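PDB 5DL8: benzoate transport porin BenP from Acinetobacter baumannii AB307-0294, which probably serves as an outer-membrane channel of the OprD porin family, a beta-barrel through which small solutes such as benzoate are thought to pass. Local coordinates for residues S60-T65 / P73-A78; L67-K72 / L121-T126; G232-W237 / T245-Y250; G283-I288 / Y304-N309. All coordinates share one frame; numbering follows the deposited sequence.

Contacts 1 and 3 are antiparallel strand pairs of the barrel wall, contact 2 joins two tight turns, and contact 4 packs a loop against the wall. Contacts 1 and 2 touch at the surface: contact 1 pairs strands 47-65 and 72-87, contact 2 joins the turn just before strand 72-87 to the next hairpin, and Ile74 N to Leu67 O and Gly122 N to Thr75 O link the two. Contact 3, partly buried, is polar on one face and touched by bound detergent on the other. Contact 4 is buried, and water and van der Waals packing replace direct bonds. Lys249 connects contacts 3 and 4 through Tyr304 O; contact 1 lies across the chain's centre from contact 4.

Contact 1: S60-T65 / P73-A78; sequences SKMHDT and PITIGA
Thr65 straddles the carbonyl of Ile74 and pushes its methyl, CG2, against Ile76 CG1 at 3.8 Å, the two side chains crossing nearly at right angles. Its OG1, turned between the backbone N and the carbonyl carbon (chi1 76°), donates to Ile74 O at 2.9 Å from well above the carbonyl plane. Thr65 N takes the same oxygen in plane, so two donors from one residue grip it. Two residues away on each strand, His63 and Ile76 form an antiparallel hydrogen-bonded pair, with His63 N to Ile76 O at 2.7 Å and Ile76 N to His63 O returning. On the side of Asp64 and Thr75, Met62, bent at chi2 and chi3, curls back so that CE rests 3.5 Å from Thr75 OG1, a hydroxyl whose polar partner is Asn19. Asp64 crosses Pro73 obliquely, Asp64 OD1 lying 3.4 Å from Pro73 CG. At the far end Ser60 N bonds Ala78 O, while Ala78 N turns to the hydroxyl, Ser60 OG, at 2.8 Å. Ser60 OG thus stands in for a backbone acceptor and Thr65 OG1 doubles a backbone bond, so hydroxyls supplement the main-chain bonds at both ends of the pairing.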
# COMPACT_ATOMS: atom_id res chain seq x y z
N SER A 60 6.06 -6.30 -21.28
CA SER A 60 6.96 -6.31 -22.42
C SER A 60 8.23 -5.46 -22.27
O SER A 60 8.26 -4.43 -21.61
CB SER A 60 6.25 -5.95 -23.73
OG SER A 60 6.08 -4.55 -23.86
N LYS A 61 9.27 -5.91 -22.95
CA LYS A 61 10.36 -4.99 -23.27
C LYS A 61 9.79 -3.81 -24.09
O LYS A 61 8.72 -3.90 -24.74
CB LYS A 61 11.48 -5.70 -24.07
CG LYS A 61 11.15 -6.12 -25.51
CD LYS A 61 12.33 -6.86 -26.19
CE LYS A 61 11.90 -7.87 -27.27
NZ LYS A 61 13.00 -8.74 -27.78
N MET A 62 10.52 -2.72 -24.04
CA MET A 62 10.24 -1.58 -24.92
C MET A 62 10.79 -1.87 -26.31
O MET A 62 11.94 -2.23 -26.49
CB MET A 62 10.78 -0.27 -24.32
CG MET A 62 10.04 0.19 -23.06
SD MET A 62 8.20 0.17 -23.02
CE MET A 62 7.85 1.56 -24.11
N HIS A 63 9.96 -1.76 -27.31
CA HIS A 63 10.42 -2.09 -28.63
C HIS A 63 10.71 -0.84 -29.39
O HIS A 63 9.87 0.02 -29.48
CB HIS A 63 9.36 -2.85 -29.39
CG HIS A 63 9.34 -4.32 -29.13
ND1 HIS A 63 8.74 -4.88 -28.00
CD2 HIS A 63 9.77 -5.36 -29.90
CE1 HIS A 63 8.84 -6.20 -28.07
NE2 HIS A 63 9.45 -6.51 -29.21
N ASP A 64 11.91 -0.81 -29.95
CA ASP A 64 12.34 0.16 -30.97
C ASP A 64 11.41 0.20 -32.22
O ASP A 64 11.33 -0.77 -32.94
CB ASP A 64 13.81 -0.14 -31.48
CG ASP A 64 14.93 0.26 -30.46
OD1 ASP A 64 14.69 0.76 -29.37
OD2 ASP A 64 16.10 0.08 -30.80
N THR A 65 10.72 1.32 -32.45
CA THR A 65 10.08 1.61 -33.75
C THR A 65 11.12 2.16 -34.71
O THR A 65 12.25 2.53 -34.30
CB THR A 65 8.90 2.61 -33.67
OG1 THR A 65 9.36 3.95 -33.51
CG2 THR A 65 7.99 2.24 -32.48
N PRO A 73 15.29 6.37 -30.18
CA PRO A 73 14.09 5.83 -30.79
C PRO A 73 12.80 6.16 -30.04
O PRO A 73 12.78 6.29 -28.80
CB PRO A 73 14.35 4.31 -30.80
CG PRO A 73 15.41 4.07 -29.78
CD PRO A 73 16.24 5.30 -29.80
N ILE A 74 11.72 6.32 -30.78
CA ILE A 74 10.38 6.21 -30.18
C ILE A 74 10.15 4.73 -29.96
O ILE A 74 10.53 3.92 -30.82
CB ILE A 74 9.25 6.85 -31.05
CG1 ILE A 74 9.16 8.35 -30.75
CG2 ILE A 74 7.87 6.24 -30.75
CD1 ILE A 74 8.60 9.20 -31.89
N THR A 75 9.55 4.37 -28.83
CA THR A 75 9.42 2.94 -28.37
C THR A 75 7.98 2.62 -28.01
O THR A 75 7.25 3.49 -27.60
CB THR A 75 10.35 2.56 -27.18
OG1 THR A 75 10.06 3.39 -26.05
CG2 THR A 75 11.81 2.74 -27.53
N ILE A 76 7.58 1.36 -28.26
CA ILE A 76 6.23 0.85 -27.89
C ILE A 76 6.36 -0.44 -27.05
O ILE A 76 7.28 -1.25 -27.25
CB ILE A 76 5.31 0.53 -29.10
CG1 ILE A 76 6.09 -0.22 -30.21
CG2 ILE A 76 4.67 1.80 -29.64
CD1 ILE A 76 5.28 -1.24 -30.99
N GLY A 77 5.44 -0.61 -26.11
CA GLY A 77 5.25 -1.89 -25.47
C GLY A 77 3.86 -2.06 -24.96
O GLY A 77 2.99 -1.24 -25.17
N ALA A 78 3.66 -3.13 -24.23
CA ALA A 78 2.40 -3.42 -23.56
C ALA A 78 2.60 -4.30 -22.33
O ALA A 78 3.60 -5.09 -22.22
CB ALA A 78 1.44 -4.09 -24.52

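Contact 2: L67-K72 / L121-T126; sequences LVIADK and LGYDKT
Leu121 and Gly122 bring strand 107-123 up alongside strand 72-87: Leu121 lays its side chain on Ile74 and Ile76, and the backbone of Gly122 bonds that of Thr75. Tyr123 then reaches across to the neighbouring hairpin. With CG anti to the backbone N (chi1 177°), its ring runs out past Lys72 to the main chain of Ile69, where OH donates to Ile69 O at 2.6 Å. The carbonyl oxygen sits at the ring edge, but the hydroxyl approaches it from above the carbonyl plane; Lys72 N, closing a type I' turn from Ile69 to Lys72, binds the same oxygen at 3.2 Å. The CE1 side of the ring meets Lys72 CB at 3.5 Å and Ile69 CB at 4.0 Å, both side chains crossing it at about a right angle. Tyr123 also opens a type II' turn ending at Thr126, so the contact is one tight two-residue beta-hairpin turn leaning on another at an end of the barrel wall. Asp124 takes the first corner of that turn, with CG anti to its N. Lys72, bent at chi2, passes CD at 3.5 Å from Asp124 OD1 and ends in a long salt bridge, NZ to OD1 at 3.6 Å. Past it, Lys125 pairs its backbone with Gln160. Thr126 closes the turn, and its OG1 bonds Ser159 OG.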
# COMPACT_ATOMS: atom_id res chain seq x y z
N LEU A 67 11.09 5.12 -36.04
CA LEU A 67 11.33 6.60 -35.76
C LEU A 67 12.39 6.93 -34.71
O LEU A 67 12.19 6.63 -33.52
CB LEU A 67 10.08 7.29 -35.23
CG LEU A 67 9.15 8.02 -36.19
CD1 LEU A 67 7.77 7.36 -36.15
CD2 LEU A 67 9.11 9.52 -35.82
N VAL A 68 13.49 7.52 -35.16
CA VAL A 68 14.55 7.96 -34.29
C VAL A 68 14.57 9.51 -34.38
O VAL A 68 14.58 10.06 -35.50
CB VAL A 68 15.91 7.29 -34.69
CG1 VAL A 68 17.09 7.91 -33.92
CG2 VAL A 68 15.87 5.77 -34.57
N ILE A 69 14.56 10.19 -33.24
CA ILE A 69 14.52 11.66 -33.13
C ILE A 69 15.65 12.07 -32.21
O ILE A 69 15.71 11.64 -31.07
CB ILE A 69 13.15 12.14 -32.59
CG1 ILE A 69 12.03 11.65 -33.49
CG2 ILE A 69 13.04 13.65 -32.48
CD1 ILE A 69 10.66 12.04 -32.99
N ALA A 70 16.57 12.86 -32.75
CA ALA A 70 17.83 13.23 -32.09
C ALA A 70 18.55 12.03 -31.47
O ALA A 70 18.81 12.05 -30.26
CB ALA A 70 17.57 14.30 -31.04
N ASP A 71 18.83 10.99 -32.26
CA ASP A 71 19.57 9.75 -31.82
C ASP A 71 18.85 8.82 -30.83
O ASP A 71 19.43 7.79 -30.45
CB ASP A 71 21.00 10.07 -31.29
CG ASP A 71 21.92 10.58 -32.37
OD1 ASP A 71 21.73 10.28 -33.55
OD2 ASP A 71 22.89 11.27 -32.06
N LYS A 72 17.59 9.12 -30.48
CA LYS A 72 16.75 8.26 -29.60
C LYS A 72 15.50 7.69 -30.29
O LYS A 72 14.70 8.46 -30.84
CB LYS A 72 16.21 9.03 -28.36
CG LYS A 72 17.15 10.01 -27.73
CD LYS A 72 18.19 9.22 -26.96
CE LYS A 72 19.30 10.15 -26.49
NZ LYS A 72 20.17 9.31 -25.63
N LEU A 121 4.29 3.82 -24.44
CA LEU A 121 4.98 4.63 -25.47
C LEU A 121 6.18 5.36 -24.79
O LEU A 121 5.99 6.09 -23.83
CB LEU A 121 3.98 5.66 -26.13
CG LEU A 121 4.44 6.50 -27.35
CD1 LEU A 121 4.74 5.70 -28.63
CD2 LEU A 121 3.47 7.69 -27.67
N GLY A 122 7.40 5.13 -25.28
CA GLY A 122 8.61 5.63 -24.60
C GLY A 122 9.40 6.54 -25.52
O GLY A 122 9.34 6.41 -26.77
N TYR A 123 10.15 7.46 -24.92
CA TYR A 123 11.17 8.26 -25.63
C TYR A 123 12.34 8.63 -24.65
O TYR A 123 12.09 9.30 -23.65
CB TYR A 123 10.56 9.55 -26.28
CG TYR A 123 11.63 10.42 -26.95
CD1 TYR A 123 12.18 10.06 -28.21
CD2 TYR A 123 12.15 11.61 -26.34
CE1 TYR A 123 13.18 10.82 -28.79
CE2 TYR A 123 13.18 12.34 -26.95
CZ TYR A 123 13.66 11.92 -28.18
OH TYR A 123 14.64 12.59 -28.85
N ASP A 124 13.59 8.24 -24.98
CA ASP A 124 14.73 8.58 -24.15
C ASP A 124 14.49 8.13 -22.64
O ASP A 124 14.55 6.94 -22.35
CB ASP A 124 15.04 10.09 -24.28
CG ASP A 124 16.44 10.48 -23.73
OD1 ASP A 124 17.28 9.56 -23.57
OD2 ASP A 124 16.67 11.69 -23.48
N LYS A 125 14.28 9.06 -21.70
CA LYS A 125 14.01 8.71 -20.30
C LYS A 125 12.58 8.97 -19.85
O LYS A 125 12.31 9.17 -18.67
CB LYS A 125 15.05 9.39 -19.41
CG LYS A 125 16.43 8.76 -19.61
CD LYS A 125 17.52 9.45 -18.79
CE LYS A 125 18.80 8.63 -18.91
NZ LYS A 125 19.97 9.53 -18.89
N THR A 126 11.66 8.87 -20.81
CA THR A 126 10.24 9.12 -20.60
C THR A 126 9.36 7.92 -21.06
O THR A 126 9.66 7.21 -22.03
CB THR A 126 9.85 10.40 -21.32
OG1 THR A 126 10.80 11.40 -20.93
CG2 THR A 126 8.40 10.87 -21.00

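Contact 3: G232-W237 / T245-Y250; sequences GLEHTW and TSKFKY. With C8E ((hydroxyethyloxy)tri(ethyloxy)octane), chain F.
A beta-hairpin of the barrel wall, strands 226-238 and 243-255, makes this contact; the segments 232-237 and 245-250 run antiparallel, their axes at 170° and 4.7 Å at closest approach. Two hydrogen-bonded pairs hold it. Leu233 and Phe248 exchange N-H...O bonds both ways, Leu233 N to Phe248 O being nearly along the C=O axis; His235 and Ser246 do the same, Ser246 N to His235 O being almost straight (179° at the hydrogen). On the face of Leu233, His235, Ser246 and Phe248 lies a C8E detergent, which suggests that this side faces lipid. Its C6 sits 3.8 Å above the Phe248 ring, over the centre, and C19 meets the edge of the His235 ring, 3.7 Å from NE2. A water between His235 and Ser246 donates to His235 O and to Ser246 OG and lies 2.8 Å from His235 ND1, in the plane of the imidazole; Glu271 is a further partner of Ser246 OG. The face of Glu234, Thr236, Thr245 and Lys247 is polar. Glu234 and Lys247, both extended, run side by side and touch through CG and CG at 3.9 Å, but the carboxylate salt-bridges to Lys214. Thr236 CG2 packs on Thr245 OG1 at 3.4 Å. Strand 213-222 pairs with the outer edge of strand 226-238 and strand 263-275 with that of 243-255, so wall flanks the hairpin on both edges.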
# COMPACT_ATOMS: atom_id res chain seq x y z
N GLY A 232 8.05 14.51 1.73
CA GLY A 232 8.80 13.41 2.44
C GLY A 232 10.29 13.76 2.31
O GLY A 232 10.69 14.12 1.26
N LEU A 233 11.06 13.79 3.40
CA LEU A 233 12.56 13.83 3.34
C LEU A 233 13.18 12.64 4.06
O LEU A 233 12.78 12.28 5.19
CB LEU A 233 13.11 15.06 4.03
CG LEU A 233 12.64 16.38 3.36
CD1 LEU A 233 12.95 17.53 4.33
CD2 LEU A 233 13.26 16.76 2.05
N GLU A 234 14.15 12.01 3.40
CA GLU A 234 14.78 10.82 3.94
C GLU A 234 16.27 10.95 3.96
O GLU A 234 16.94 11.20 2.93
CB GLU A 234 14.30 9.57 3.16
CG GLU A 234 14.91 8.25 3.68
CD GLU A 234 14.46 6.98 2.93
OE1 GLU A 234 13.53 7.01 2.12
OE2 GLU A 234 15.01 5.87 3.24
N HIS A 235 16.87 10.80 5.12
CA HIS A 235 18.36 10.80 5.15
C HIS A 235 18.88 9.45 5.68
O HIS A 235 18.35 8.91 6.64
CB HIS A 235 18.88 11.91 6.02
CG HIS A 235 20.37 11.92 6.13
ND1 HIS A 235 21.05 11.28 7.14
CD2 HIS A 235 21.31 12.53 5.37
CE1 HIS A 235 22.34 11.50 7.00
NE2 HIS A 235 22.54 12.25 5.94
N THR A 236 19.95 8.98 5.06
CA THR A 236 20.63 7.73 5.45
C THR A 236 22.13 8.08 5.87
O THR A 236 22.95 8.80 5.17
CB THR A 236 20.50 6.64 4.38
OG1 THR A 236 20.85 7.24 3.17
CG2 THR A 236 19.05 6.04 4.17
N TRP A 237 22.41 7.75 7.14
CA TRP A 237 23.71 8.01 7.74
C TRP A 237 24.36 6.61 7.76
O TRP A 237 23.89 5.68 8.47
CB TRP A 237 23.54 8.63 9.12
CG TRP A 237 24.82 8.93 9.83
CD1 TRP A 237 26.04 9.21 9.26
CD2 TRP A 237 25.01 9.00 11.25
NE1 TRP A 237 26.93 9.47 10.24
CE2 TRP A 237 26.32 9.33 11.47
CE3 TRP A 237 24.19 8.79 12.34
CZ2 TRP A 237 26.84 9.46 12.79
CZ3 TRP A 237 24.72 8.93 13.63
CH2 TRP A 237 26.00 9.23 13.85
N THR A 245 18.57 5.53 9.42
CA THR A 245 17.57 6.07 8.49
C THR A 245 16.64 7.03 9.24
O THR A 245 16.00 6.64 10.24
CB THR A 245 16.78 4.96 7.71
OG1 THR A 245 17.71 4.40 6.78
CG2 THR A 245 15.58 5.59 6.84
N SER A 246 16.62 8.27 8.77
CA SER A 246 15.73 9.33 9.30
C SER A 246 14.77 9.80 8.25
O SER A 246 15.20 10.33 7.17
CB SER A 246 16.54 10.56 9.67
OG SER A 246 17.57 10.07 10.52
N LYS A 247 13.51 9.72 8.61
CA LYS A 247 12.51 10.19 7.76
C LYS A 247 11.62 11.24 8.39
O LYS A 247 11.22 11.05 9.54
CB LYS A 247 11.60 9.06 7.41
CG LYS A 247 12.20 8.12 6.47
CD LYS A 247 11.15 7.07 6.06
CE LYS A 247 11.76 5.72 5.63
NZ LYS A 247 10.71 4.81 5.11
N PHE A 248 11.29 12.30 7.62
CA PHE A 248 10.29 13.26 8.03
C PHE A 248 9.25 13.28 7.02
O PHE A 248 9.57 13.50 5.88
CB PHE A 248 10.90 14.65 8.12
CG PHE A 248 9.92 15.78 8.36
CD1 PHE A 248 9.45 16.06 9.63
CD2 PHE A 248 9.56 16.66 7.31
CE1 PHE A 248 8.52 17.15 9.83
CE2 PHE A 248 8.66 17.78 7.50
CZ PHE A 248 8.16 18.04 8.77
N LYS A 249 8.00 13.16 7.44
CA LYS A 249 6.91 13.14 6.54
C LYS A 249 5.82 14.17 6.91
O LYS A 249 5.39 14.24 8.06
CB LYS A 249 6.29 11.73 6.53
CG LYS A 249 7.37 10.73 6.07
CD LYS A 249 7.00 9.30 6.19
CE LYS A 249 7.80 8.37 5.36
NZ LYS A 249 7.30 8.31 4.00
N TYR A 250 5.33 14.92 5.91
CA TYR A 250 4.25 15.91 6.12
C TYR A 250 3.16 15.71 5.10
O TYR A 250 3.39 15.72 3.88
CB TYR A 250 4.75 17.34 6.08
CG TYR A 250 3.63 18.41 6.15
CD1 TYR A 250 3.10 18.78 7.35
CD2 TYR A 250 3.15 19.04 5.02
CE1 TYR A 250 2.09 19.76 7.44
CE2 TYR A 250 2.23 20.02 5.09
CZ TYR A 250 1.67 20.35 6.31
OH TYR A 250 0.64 21.27 6.41
C1 C8E F . 13.45 16.28 15.26
C2 C8E F . 12.27 17.05 14.64
C3 C8E F . 12.73 17.89 13.43
C4 C8E F . 11.70 18.44 12.44
C5 C8E F . 12.40 19.26 11.31
C6 C8E F . 12.22 18.75 9.86
C7 C8E F . 13.46 18.66 8.94
C8 C8E F . 14.12 17.27 8.91
O9 C8E F . 14.94 17.05 7.73
C10 C8E F . 15.96 16.01 7.74
C11 C8E F . 17.08 16.26 6.70
O12 C8E F . 18.42 15.91 7.17
C13 C8E F . 19.47 16.04 6.19
C14 C8E F . 20.78 16.62 6.74
O15 C8E F . 21.71 17.00 5.67
C16 C8E F . 22.79 16.09 5.43
C17 C8E F . 23.10 16.05 3.95
O18 C8E F . 23.89 14.89 3.62
C19 C8E F . 25.07 14.48 4.38
C20 C8E F . 26.14 13.86 3.43
O21 C8E F . 25.84 13.83 1.97
O HOH W 1 19.89 9.64 9.13

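Contact 4: G283-I288 / Y304-N309; sequences GYQQII and YFINWN
Ile306 pushes its CD1 methyl against the backbone of strand 278-288, 3.4 Å from Tyr284 O. Gly283 has no side chain there, so the same methyl comes to 4.2 Å from its CA, and Gln285 CB touches it at 4.1 Å. The methyl gets there with CG1 tucked between its own N and C (chi1 67°) and the chain extended from it. Gln285, with CG anti to its N and an extended chain, sends its amide out over one face of the Phe305 ring, Gln285 OE1 lying 4.3 Å from Phe305 CG. Two waters bridge that oxygen to the loop: one donates to OE1 at 3.0 Å and accepts from Asn307 N, the other lies 2.6 Å from OE1 and accepts from Ile306 N. The loop between strands 278-288 and 319-328 thus folds against the inner side of the wall, as inward-folded loops do in OprD-family porins, where they narrow the channel. Further out, Gln285 NE2 donates to Phe313 O and Gly312 O, fixing the rotation of the amide. Phe305 is flanked by edge-to-face contacts with Phe251 and Tyr293. Asn307 ND2 is hydrogen-bonded to His322 ND1, and its side chain reaches Lys341 and Val343 on strand 336-349.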
# COMPACT_ATOMS: atom_id res chain seq x y z
N GLY A 283 9.23 5.86 16.21
CA GLY A 283 8.56 6.92 15.49
C GLY A 283 7.50 7.64 16.34
O GLY A 283 6.99 7.10 17.36
N TYR A 284 7.12 8.81 15.81
CA TYR A 284 6.13 9.71 16.38
C TYR A 284 5.27 10.26 15.22
O TYR A 284 5.76 10.56 14.16
CB TYR A 284 6.75 10.87 17.15
CG TYR A 284 5.66 11.81 17.72
CD1 TYR A 284 4.83 11.39 18.81
CD2 TYR A 284 5.36 13.11 17.11
CE1 TYR A 284 3.84 12.25 19.32
CE2 TYR A 284 4.32 13.96 17.60
CZ TYR A 284 3.61 13.55 18.74
OH TYR A 284 2.59 14.31 19.27
N GLN A 285 3.99 10.32 15.45
CA GLN A 285 3.05 10.86 14.51
C GLN A 285 1.91 11.62 15.22
O GLN A 285 1.35 11.23 16.27
CB GLN A 285 2.43 9.74 13.62
CG GLN A 285 1.13 10.05 12.88
CD GLN A 285 0.72 8.86 11.96
OE1 GLN A 285 1.39 8.56 10.99
NE2 GLN A 285 -0.37 8.16 12.32
N GLN A 286 1.50 12.67 14.56
CA GLN A 286 0.46 13.51 15.08
C GLN A 286 -0.51 13.97 14.02
O GLN A 286 -0.06 14.47 13.00
CB GLN A 286 1.08 14.77 15.74
CG GLN A 286 0.15 15.35 16.72
CD GLN A 286 0.68 16.52 17.56
OE1 GLN A 286 1.74 16.44 18.15
NE2 GLN A 286 -0.17 17.58 17.70
N ILE A 287 -1.81 13.96 14.32
CA ILE A 287 -2.79 14.40 13.39
C ILE A 287 -3.31 15.72 13.95
O ILE A 287 -3.69 15.84 15.20
CB ILE A 287 -4.00 13.44 13.28
CG1 ILE A 287 -3.51 12.01 13.15
CG2 ILE A 287 -4.99 13.95 12.20
CD1 ILE A 287 -2.74 11.79 11.85
N ILE A 288 -3.43 16.71 13.07
CA ILE A 288 -3.76 18.14 13.49
C ILE A 288 -4.86 18.73 12.64
O ILE A 288 -4.88 18.51 11.42
CB ILE A 288 -2.54 19.10 13.46
CG1 ILE A 288 -1.28 18.43 14.05
CG2 ILE A 288 -2.83 20.42 14.29
CD1 ILE A 288 0.03 19.05 13.68
N TYR A 304 2.87 5.64 2.57
CA TYR A 304 3.87 6.69 2.90
C TYR A 304 3.73 7.31 4.24
O TYR A 304 4.40 8.31 4.54
CB TYR A 304 3.85 7.73 1.79
CG TYR A 304 4.43 7.14 0.50
CD1 TYR A 304 3.65 6.24 -0.34
CD2 TYR A 304 5.81 7.38 0.17
CE1 TYR A 304 4.23 5.66 -1.48
CE2 TYR A 304 6.40 6.79 -0.95
CZ TYR A 304 5.64 5.99 -1.78
OH TYR A 304 6.29 5.52 -2.88
N PHE A 305 2.78 6.82 5.03
CA PHE A 305 2.74 7.13 6.45
C PHE A 305 4.02 6.47 7.03
O PHE A 305 4.59 5.60 6.35
CB PHE A 305 1.47 6.52 7.11
CG PHE A 305 0.23 7.35 7.08
CD1 PHE A 305 0.13 8.56 6.44
CD2 PHE A 305 -0.92 6.86 7.72
CE1 PHE A 305 -1.06 9.27 6.42
CE2 PHE A 305 -2.15 7.57 7.73
CZ PHE A 305 -2.20 8.77 7.06
N ILE A 306 4.53 6.93 8.19
CA ILE A 306 5.83 6.32 8.76
C ILE A 306 5.67 4.81 9.15
O ILE A 306 6.62 4.08 9.25
CB ILE A 306 6.38 6.96 10.05
CG1 ILE A 306 5.41 6.70 11.22
CG2 ILE A 306 6.66 8.43 9.89
CD1 ILE A 306 5.71 7.58 12.45
N ASN A 307 4.47 4.40 9.48
CA ASN A 307 4.14 3.02 9.87
C ASN A 307 2.68 2.58 9.53
O ASN A 307 1.87 2.32 10.46
CB ASN A 307 4.40 2.89 11.38
CG ASN A 307 4.18 1.47 11.89
OD1 ASN A 307 4.33 0.48 11.17
ND2 ASN A 307 3.85 1.39 13.16
N TRP A 308 2.36 2.45 8.22
CA TRP A 308 0.98 2.00 7.82
C TRP A 308 0.72 0.55 8.42
O TRP A 308 1.57 -0.28 8.41
CB TRP A 308 0.70 2.08 6.31
CG TRP A 308 -0.58 1.57 6.02
CD1 TRP A 308 -0.89 0.26 5.57
CD2 TRP A 308 -1.82 2.24 6.19
NE1 TRP A 308 -2.26 0.11 5.46
CE2 TRP A 308 -2.87 1.28 5.84
CE3 TRP A 308 -2.17 3.55 6.54
CZ2 TRP A 308 -4.24 1.63 5.84
CZ3 TRP A 308 -3.57 3.90 6.53
CH2 TRP A 308 -4.58 2.92 6.22
N ASN A 309 -0.39 0.35 9.11
CA ASN A 309 -0.60 -0.91 9.82
C ASN A 309 -2.12 -1.14 9.81
O ASN A 309 -2.83 -0.58 8.95
CB ASN A 309 0.04 -0.86 11.22
CG ASN A 309 -0.54 0.30 12.15
OD1 ASN A 309 -1.46 1.11 11.80
ND2 ASN A 309 0.03 0.39 13.32
O HOH W 2 2.12 5.74 10.45
O HOH W 3 3.27 9.31 9.30